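Local coordinates for protein polyketide synthase (Synechococcus sp., PDB 4GOX) that probably transfers a sulfo group from PAPS onto a polyketide intermediate during olefin biosynthesis, and binds the spent cofactor adenosine-3'-5'-diphosphate, at residues 187-192 / 292-297; 157-162 / 279-284. All coordinates share one frame; numbering follows the deposited sequence.

Both contacts fasten parts of the C-terminal region to two consecutive helices of the sulfotransferase fold. Contact 1 sets helix 289-297 against helix 181-202, and contact 2 lays the loop before helix 289-297 over the start of helix 158-167. Along the chain the order is 157-162, 187-192, 279-284, 292-297, so the two connections cross. Their centres lie about 13 Å apart and they meet directly: Trp-189 CZ2 packs against Pro-158 CD at 3.6 Å, and its indole also touches Val-161. Because helix 158-167 directly follows strand 149-155 of the parallel sheet, the two contacts together probably hold the C-terminal region against the nucleotide-binding core, with bound adenosine-3'-5'-diphosphate about 10 Å from the side chain of Trp-189.

Contact 1 of 2, residues 187-192 / 292-297; sequences SIWRTS and IQLAET
Two helices of the sulfotransferase fold, 181-202 and the C-terminal 289-297, meet here through Trp-189, Arg-190, Leu-294 and Ala-295. The short segments cross at 56°, their axes approaching to 10.4 Å, a gap that the large indole helps to bridge. With CG anti to the backbone N (chi1 -178°), the Trp-189 ring carries its six-membered end to the other helix. There CH2 reaches Ala-295 CA at 3.8 Å, the alanine lying at the ring edge near its plane; a small residue suits this place because the ring can come right up to the backbone. Leu-294 sends its branched end obliquely to the same ring, CD2 standing 3.9 Å from Trp-189 CZ3. That methyl also lies 3.4 Å from Arg-190 O, while the aliphatic CG of Arg-190 packs 4.1 Å from Leu-294 CD2. The arginine therefore offers its CG methylene to the leucine, and its bend at chi3 (63°) turns the guanidinium aside, where NH1 bonds to Thr-291. Substituting an alanine for Trp-189 would probably open a gap beside Leu-294 and Ala-295 and deprive Arg-156 O of its hydrogen bond from the indole NE1. Helix 158-167 also packs on the indole, and Ala-295 touches Pro-158 of that helix, placing the ring among three helices, with strand 149-155 leading into helix 158-167.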
ATOM      1  N   SER A 187     -14.596 -11.105   2.886  1.00 40.44           N
ATOM      2  CA  SER A 187     -15.096  -9.819   3.367  1.00 39.90           C
ATOM      3  C   SER A 187     -14.062  -8.716   3.256  1.00 42.10           C
ATOM      4  O   SER A 187     -14.394  -7.641   2.755  1.00 40.39           O
ATOM      5  CB  SER A 187     -15.592  -9.928   4.796  1.00 44.31           C
ATOM      6  OG  SER A 187     -16.874 -10.522   4.727  1.00 58.65           O
ATOM      7  N   ILE A 188     -12.823  -8.989   3.702  1.00 38.82           N
ATOM      8  CA  ILE A 188     -11.717  -8.045   3.633  1.00 38.43           C
ATOM      9  C   ILE A 188     -11.375  -7.691   2.182  1.00 39.53           C
ATOM     10  O   ILE A 188     -11.246  -6.510   1.879  1.00 37.91           O
ATOM     11  CB  ILE A 188     -10.479  -8.513   4.454  1.00 43.72           C
ATOM     12  CG1 ILE A 188     -10.809  -8.509   5.974  1.00 46.66           C
ATOM     13  CG2 ILE A 188      -9.282  -7.582   4.196  1.00 44.86           C
ATOM     14  CD1 ILE A 188      -9.691  -9.114   6.841  1.00 55.22           C
ATOM     15  N   TRP A 189     -11.319  -8.686   1.274  1.00 35.76           N
ATOM     16  CA  TRP A 189     -11.055  -8.407  -0.140  1.00 34.22           C
ATOM     17  C   TRP A 189     -12.162  -7.513  -0.719  1.00 36.42           C
ATOM     18  O   TRP A 189     -11.895  -6.536  -1.433  1.00 33.39           O
ATOM     19  CB  TRP A 189     -11.008  -9.728  -0.942  1.00 33.78           C
ATOM     20  CG  TRP A 189     -10.690  -9.511  -2.391  1.00 32.81           C
ATOM     21  CD1 TRP A 189      -9.454  -9.415  -2.957  1.00 34.71           C
ATOM     22  CD2 TRP A 189     -11.633  -9.322  -3.445  1.00 32.83           C
ATOM     23  NE1 TRP A 189      -9.572  -9.216  -4.316  1.00 33.60           N
ATOM     24  CE2 TRP A 189     -10.897  -9.172  -4.646  1.00 34.99           C
ATOM     25  CE3 TRP A 189     -13.045  -9.347  -3.509  1.00 34.25           C
ATOM     26  CZ2 TRP A 189     -11.517  -8.937  -5.876  1.00 33.51           C
ATOM     27  CZ3 TRP A 189     -13.656  -9.113  -4.730  1.00 36.00           C
ATOM     28  CH2 TRP A 189     -12.897  -8.927  -5.894  1.00 36.65           C
ATOM     29  N   ARG A 190     -13.410  -7.867  -0.417  1.00 34.46           N
ATOM     30  CA  ARG A 190     -14.563  -7.160  -0.936  1.00 34.82           C
ATOM     31  C   ARG A 190     -14.621  -5.735  -0.368  1.00 39.31           C
ATOM     32  O   ARG A 190     -14.736  -4.782  -1.134  1.00 37.70           O
ATOM     33  CB  ARG A 190     -15.840  -7.953  -0.630  1.00 34.92           C
ATOM     34  CG  ARG A 190     -17.119  -7.361  -1.223  1.00 37.40           C
ATOM     35  CD  ARG A 190     -18.340  -8.155  -0.827  1.00 40.67           C
ATOM     36  NE  ARG A 190     -18.565  -8.123   0.616  1.00 39.67           N
ATOM     37  CZ  ARG A 190     -18.529  -9.190   1.401  1.00 51.25           C
ATOM     38  NH1 ARG A 190     -18.325 -10.396   0.883  1.00 41.62           N
ATOM     39  NH2 ARG A 190     -18.710  -9.067   2.705  1.00 39.23           N
ATOM     40  N   THR A 191     -14.548  -5.596   0.963  1.00 38.94           N
ATOM     41  CA  THR A 191     -14.601  -4.299   1.650  1.00 39.36           C
ATOM     42  C   THR A 191     -13.540  -3.338   1.103  1.00 39.21           C
ATOM     43  O   THR A 191     -13.880  -2.226   0.696  1.00 36.05           O
ATOM     44  CB  THR A 191     -14.477  -4.501   3.166  1.00 47.06           C
ATOM     45  OG1 THR A 191     -15.526  -5.389   3.575  1.00 49.07           O
ATOM     46  CG2 THR A 191     -14.513  -3.182   3.947  1.00 41.59           C
ATOM     47  N   SER A 192     -12.272  -3.787   1.077  1.00 35.66           N
ATOM     48  CA  SER A 192     -11.145  -2.978   0.597  1.00 35.01           C
ATOM     49  C   SER A 192     -11.335  -2.553  -0.841  1.00 36.23           C
ATOM     50  O   SER A 192     -11.212  -1.371  -1.148  1.00 35.83           O
ATOM     51  CB  SER A 192      -9.823  -3.742   0.705  1.00 36.55           C
ATOM     52  OG  SER A 192      -9.585  -3.982   2.073  1.00 52.81           O
ATOM     53  N   ILE A 292     -18.896 -11.459  -6.193  1.00 46.52           N
ATOM     54  CA  ILE A 292     -18.888 -11.853  -7.603  1.00 48.95           C
ATOM     55  C   ILE A 292     -19.015 -10.608  -8.488  1.00 51.37           C
ATOM     56  O   ILE A 292     -18.183 -10.432  -9.377  1.00 49.15           O
ATOM     57  CB  ILE A 292     -19.959 -12.932  -7.899  1.00 55.96           C
ATOM     58  CG1 ILE A 292     -19.642 -14.245  -7.153  1.00 57.94           C
ATOM     59  CG2 ILE A 292     -20.112 -13.184  -9.407  1.00 59.04           C
ATOM     60  CD1 ILE A 292     -20.870 -15.184  -6.975  1.00 68.81           C
ATOM     61  N   GLN A 293     -20.019  -9.734  -8.215  1.00 47.59           N
ATOM     62  CA  GLN A 293     -20.224  -8.493  -8.974  1.00 47.53           C
ATOM     63  C   GLN A 293     -18.927  -7.629  -8.975  1.00 48.99           C
ATOM     64  O   GLN A 293     -18.476  -7.189 -10.033  1.00 49.25           O
ATOM     65  CB  GLN A 293     -21.463  -7.708  -8.472  1.00 49.84           C
ATOM     66  CG  GLN A 293     -22.785  -8.517  -8.570  1.00 59.52           C
ATOM     67  CD  GLN A 293     -24.130  -7.830  -8.267  1.00 77.00           C
ATOM     68  OE1 GLN A 293     -25.199  -8.419  -8.487  1.00 72.33           O
ATOM     69  NE2 GLN A 293     -24.137  -6.599  -7.778  1.00 55.12           N
ATOM     70  N   LEU A 294     -18.293  -7.478  -7.816  1.00 42.97           N
ATOM     71  CA  LEU A 294     -17.069  -6.697  -7.695  1.00 41.40           C
ATOM     72  C   LEU A 294     -15.902  -7.304  -8.506  1.00 45.21           C
ATOM     73  O   LEU A 294     -15.218  -6.573  -9.229  1.00 43.43           O
ATOM     74  CB  LEU A 294     -16.701  -6.494  -6.231  1.00 38.84           C
ATOM     75  CG  LEU A 294     -15.476  -5.627  -5.915  1.00 40.50           C
ATOM     76  CD1 LEU A 294     -15.617  -4.175  -6.473  1.00 39.21           C
ATOM     77  CD2 LEU A 294     -15.232  -5.603  -4.423  1.00 37.19           C
ATOM     78  N   ALA A 295     -15.745  -8.636  -8.446  1.00 43.61           N
ATOM     79  CA  ALA A 295     -14.710  -9.374  -9.175  1.00 45.34           C
ATOM     80  C   ALA A 295     -14.933  -9.234 -10.706  1.00 49.96           C
ATOM     81  O   ALA A 295     -13.977  -9.042 -11.449  1.00 48.82           O
ATOM     82  CB  ALA A 295     -14.732 -10.846  -8.763  1.00 47.73           C
ATOM     83  N   GLU A 296     -16.198  -9.222 -11.149  1.00 47.60           N
ATOM     84  CA  GLU A 296     -16.559  -9.035 -12.557  1.00 49.71           C
ATOM     85  C   GLU A 296     -16.173  -7.618 -13.006  1.00 55.52           C
ATOM     86  O   GLU A 296     -15.775  -7.445 -14.142  1.00 58.58           O
ATOM     87  CB  GLU A 296     -18.067  -9.303 -12.795  1.00 53.51           C
ATOM     88  CG  GLU A 296     -18.447 -10.767 -12.614  1.00 65.61           C
ATOM     89  CD  GLU A 296     -19.902 -11.160 -12.814  1.00 94.14           C
ATOM     90  OE1 GLU A 296     -20.809 -10.330 -12.552  1.00 78.64           O
ATOM     91  OE2 GLU A 296     -20.136 -12.334 -13.185  1.00 97.89           O
ATOM     92  N   THR A 297     -16.257  -6.618 -12.117  1.00 51.41           N
ATOM     93  CA  THR A 297     -15.861  -5.229 -12.411  1.00 52.60           C
ATOM     94  C   THR A 297     -14.369  -5.200 -12.828  1.00 58.34           C
ATOM     95  O   THR A 297     -13.981  -4.378 -13.662  1.00 60.48           O
ATOM     96  CB  THR A 297     -16.153  -4.354 -11.170  1.00 61.25           C
ATOM     97  OG1 THR A 297     -17.564  -4.195 -11.063  1.00 60.46           O
ATOM     98  CG2 THR A 297     -15.483  -2.987 -11.204  1.00 60.43           C
TER

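Contact 2 of 2, residues 157-162 / 279-284; sequences HPYAVI and RSITLP
Tyr-159 and Ile-281 mark the closest backbone approach, 7.0 Å between their CA atoms, where an irregular loop passes the first turn of helix 158-167 without a hydrogen bond between the two segments. Side chains make the join. Ile-281 CG2 sits 3.7 Å from Tyr-159 CB and obliquely beside the ring, so one methyl covers the root of the tyrosine. Leu-283 fits between two residues a turn apart on the helix: its CD1 meets Tyr-159 CD1 at 3.7 Å and also Ile-162 CD1 at 3.8 Å, while CD2 packs 3.7 Å from Ile-162 CG2. A forked leucine suits this place because one methyl can span Tyr-159 and Ile-162 while the other lies on Ile-162 alone. In Ile-162, CG1 is anti to the carbonyl carbon (chi1 -67°), which puts CG2 closest to one leucine methyl, CD2, and the CD1 arm against the other. Tyrosine supplies both an apolar ring for these methyls and a hydroxyl that makes a weak hydrogen bond to Pro-303 O. At the helix start, His-157 is the N-cap: its ND1 accepts from Tyr-159 N at 3.1 Å, the donor lying in the imidazole plane. Trp-278 stacks on this imidazole, and Asp-301 O accepts from its NE2. The arrangement is a side-chain-capped helix N-terminus, following a strand of the parallel sheet in the P-loop-like sulfotransferase fold, with the loop that precedes helix 289-297 packed over its first turn.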
ATOM      1  N   HIS A 157      -7.018 -11.470  -7.801  1.00 41.92           N
ATOM      2  CA  HIS A 157      -8.155 -12.383  -7.907  1.00 42.66           C
ATOM      3  C   HIS A 157      -8.675 -12.724  -6.507  1.00 45.98           C
ATOM      4  O   HIS A 157      -7.835 -12.998  -5.642  1.00 45.19           O
ATOM      5  CB  HIS A 157      -7.728 -13.657  -8.650  1.00 45.19           C
ATOM      6  CG  HIS A 157      -8.887 -14.466  -9.142  1.00 50.38           C
ATOM      7  ND1 HIS A 157      -9.671 -15.206  -8.275  1.00 53.11           N
ATOM      8  CD2 HIS A 157      -9.377 -14.596 -10.395  1.00 52.90           C
ATOM      9  CE1 HIS A 157     -10.606 -15.766  -9.026  1.00 54.55           C
ATOM     10  NE2 HIS A 157     -10.465 -15.433 -10.309  1.00 54.99           N
ATOM     11  N   PRO A 158     -10.020 -12.640  -6.224  1.00 41.23           N
ATOM     12  CA  PRO A 158     -10.508 -12.945  -4.860  1.00 41.00           C
ATOM     13  C   PRO A 158     -10.059 -14.325  -4.329  1.00 48.40           C
ATOM     14  O   PRO A 158      -9.665 -14.408  -3.160  1.00 46.32           O
ATOM     15  CB  PRO A 158     -12.045 -12.860  -4.999  1.00 43.89           C
ATOM     16  CG  PRO A 158     -12.326 -13.020  -6.480  1.00 48.05           C
ATOM     17  CD  PRO A 158     -11.145 -12.307  -7.122  1.00 43.00           C
ATOM     18  N   TYR A 159     -10.058 -15.385  -5.198  1.00 44.98           N
ATOM     19  CA  TYR A 159      -9.650 -16.761  -4.847  1.00 47.19           C
ATOM     20  C   TYR A 159      -8.220 -16.812  -4.367  1.00 51.25           C
ATOM     21  O   TYR A 159      -7.943 -17.510  -3.393  1.00 51.42           O
ATOM     22  CB  TYR A 159      -9.785 -17.732  -6.050  1.00 50.86           C
ATOM     23  CG  TYR A 159     -11.183 -18.195  -6.404  1.00 55.14           C
ATOM     24  CD1 TYR A 159     -12.299 -17.658  -5.775  1.00 56.51           C
ATOM     25  CD2 TYR A 159     -11.390 -19.168  -7.374  1.00 58.91           C
ATOM     26  CE1 TYR A 159     -13.583 -18.099  -6.079  1.00 59.07           C
ATOM     27  CE2 TYR A 159     -12.673 -19.615  -7.690  1.00 61.84           C
ATOM     28  CZ  TYR A 159     -13.770 -19.073  -7.043  1.00 69.68           C
ATOM     29  OH  TYR A 159     -15.045 -19.493  -7.347  1.00 71.38           O
ATOM     30  N   ALA A 160      -7.302 -16.098  -5.063  1.00 47.72           N
ATOM     31  CA  ALA A 160      -5.877 -16.065  -4.705  1.00 47.07           C
ATOM     32  C   ALA A 160      -5.672 -15.355  -3.383  1.00 49.53           C
ATOM     33  O   ALA A 160      -4.933 -15.855  -2.549  1.00 47.96           O
ATOM     34  CB  ALA A 160      -5.069 -15.396  -5.795  1.00 47.74           C
ATOM     35  N   VAL A 161      -6.381 -14.224  -3.158  1.00 46.73           N
ATOM     36  CA  VAL A 161      -6.290 -13.486  -1.891  1.00 45.46           C
ATOM     37  C   VAL A 161      -6.792 -14.367  -0.713  1.00 49.06           C
ATOM     38  O   VAL A 161      -6.098 -14.483   0.299  1.00 46.37           O
ATOM     39  CB  VAL A 161      -7.020 -12.127  -1.976  1.00 46.72           C
ATOM     40  CG1 VAL A 161      -7.254 -11.528  -0.591  1.00 46.53           C
ATOM     41  CG2 VAL A 161      -6.264 -11.153  -2.879  1.00 44.69           C
ATOM     42  N   ILE A 162      -7.968 -14.998  -0.882  1.00 47.42           N
ATOM     43  CA  ILE A 162      -8.628 -15.851   0.119  1.00 49.13           C
ATOM     44  C   ILE A 162      -7.724 -16.998   0.538  1.00 57.51           C
ATOM     45  O   ILE A 162      -7.472 -17.154   1.729  1.00 57.85           O
ATOM     46  CB  ILE A 162     -10.059 -16.313  -0.301  1.00 52.29           C
ATOM     47  CG1 ILE A 162     -11.022 -15.116  -0.351  1.00 51.85           C
ATOM     48  CG2 ILE A 162     -10.591 -17.391   0.657  1.00 54.27           C
ATOM     49  CD1 ILE A 162     -12.252 -15.308  -1.230  1.00 57.76           C
ATOM     50  N   ARG A 279      -6.342 -20.754  -9.812  1.00 87.48           N
ATOM     51  CA  ARG A 279      -6.746 -21.838 -10.705  1.00 91.50           C
ATOM     52  C   ARG A 279      -6.761 -23.201 -10.025  1.00100.27           C
ATOM     53  O   ARG A 279      -7.652 -24.009 -10.305  1.00102.83           O
ATOM     54  CB  ARG A 279      -5.861 -21.874 -11.957  1.00 92.08           C
ATOM     55  CG  ARG A 279      -5.790 -20.550 -12.707  1.00 99.86           C
ATOM     56  CD  ARG A 279      -5.340 -20.757 -14.134  1.00114.41           C
ATOM     57  NE  ARG A 279      -5.093 -19.488 -14.820  1.00121.68           N
ATOM     58  CZ  ARG A 279      -5.091 -19.340 -16.140  1.00134.23           C
ATOM     59  NH1 ARG A 279      -5.326 -20.379 -16.933  1.00123.35           N
ATOM     60  NH2 ARG A 279      -4.859 -18.150 -16.680  1.00115.25           N
ATOM     61  N   SER A 280      -5.786 -23.459  -9.134  1.00 98.08           N
ATOM     62  CA  SER A 280      -5.691 -24.724  -8.404  1.00102.37           C
ATOM     63  C   SER A 280      -6.443 -24.680  -7.053  1.00107.10           C
ATOM     64  O   SER A 280      -6.285 -25.589  -6.231  1.00109.39           O
ATOM     65  CB  SER A 280      -4.229 -25.131  -8.228  1.00107.71           C
ATOM     66  OG  SER A 280      -4.081 -26.543  -8.183  1.00122.37           O
ATOM     67  N   ILE A 281      -7.298 -23.677  -6.861  1.00102.24           N
ATOM     68  CA  ILE A 281      -8.053 -23.569  -5.607  1.00102.21           C
ATOM     69  C   ILE A 281      -9.582 -23.705  -5.681  1.00107.15           C
ATOM     70  O   ILE A 281     -10.235 -23.180  -6.581  1.00105.62           O
ATOM     71  CB  ILE A 281      -7.709 -22.283  -4.830  1.00100.86           C
ATOM     72  CG1 ILE A 281      -7.823 -22.539  -3.328  1.00102.53           C
ATOM     73  CG2 ILE A 281      -8.636 -21.165  -5.218  1.00 97.71           C
ATOM     74  CD1 ILE A 281      -7.965 -24.005  -2.971  1.00114.63           C
ATOM     75  N   THR A 282     -10.117 -24.419  -4.693  1.00105.39           N
ATOM     76  CA  THR A 282     -11.539 -24.647  -4.471  1.00105.86           C
ATOM     77  C   THR A 282     -11.795 -24.250  -3.015  1.00106.69           C
ATOM     78  O   THR A 282     -11.218 -24.847  -2.100  1.00108.36           O
ATOM     79  CB  THR A 282     -11.931 -26.097  -4.783  1.00119.57           C
ATOM     80  OG1 THR A 282     -11.098 -26.982  -4.032  1.00123.54           O
ATOM     81  CG2 THR A 282     -11.844 -26.419  -6.269  1.00118.81           C
ATOM     82  N   LEU A 283     -12.567 -23.172  -2.816  1.00 98.57           N
ATOM     83  CA  LEU A 283     -12.915 -22.629  -1.498  1.00 96.02           C
ATOM     84  C   LEU A 283     -14.026 -23.489  -0.887  1.00100.66           C
ATOM     85  O   LEU A 283     -14.769 -24.101  -1.656  1.00102.88           O
ATOM     86  CB  LEU A 283     -13.370 -21.161  -1.616  1.00 91.63           C
ATOM     87  CG  LEU A 283     -12.449 -20.184  -2.364  1.00 92.80           C
ATOM     88  CD1 LEU A 283     -13.047 -18.805  -2.388  1.00 89.28           C
ATOM     89  CD2 LEU A 283     -11.055 -20.122  -1.746  1.00 94.31           C
ATOM     90  N   PRO A 284     -14.175 -23.561   0.466  1.00 95.82           N
ATOM     91  CA  PRO A 284     -15.217 -24.432   1.061  1.00 99.01           C
ATOM     92  C   PRO A 284     -16.672 -24.146   0.671  1.00100.15           C
ATOM     93  O   PRO A 284     -17.530 -25.020   0.826  1.00103.48           O
ATOM     94  CB  PRO A 284     -14.991 -24.276   2.569  1.00101.33           C
ATOM     95  CG  PRO A 284     -14.280 -22.973   2.709  1.00101.14           C
ATOM     96  CD  PRO A 284     -13.371 -22.916   1.522  1.00 94.84           C
TER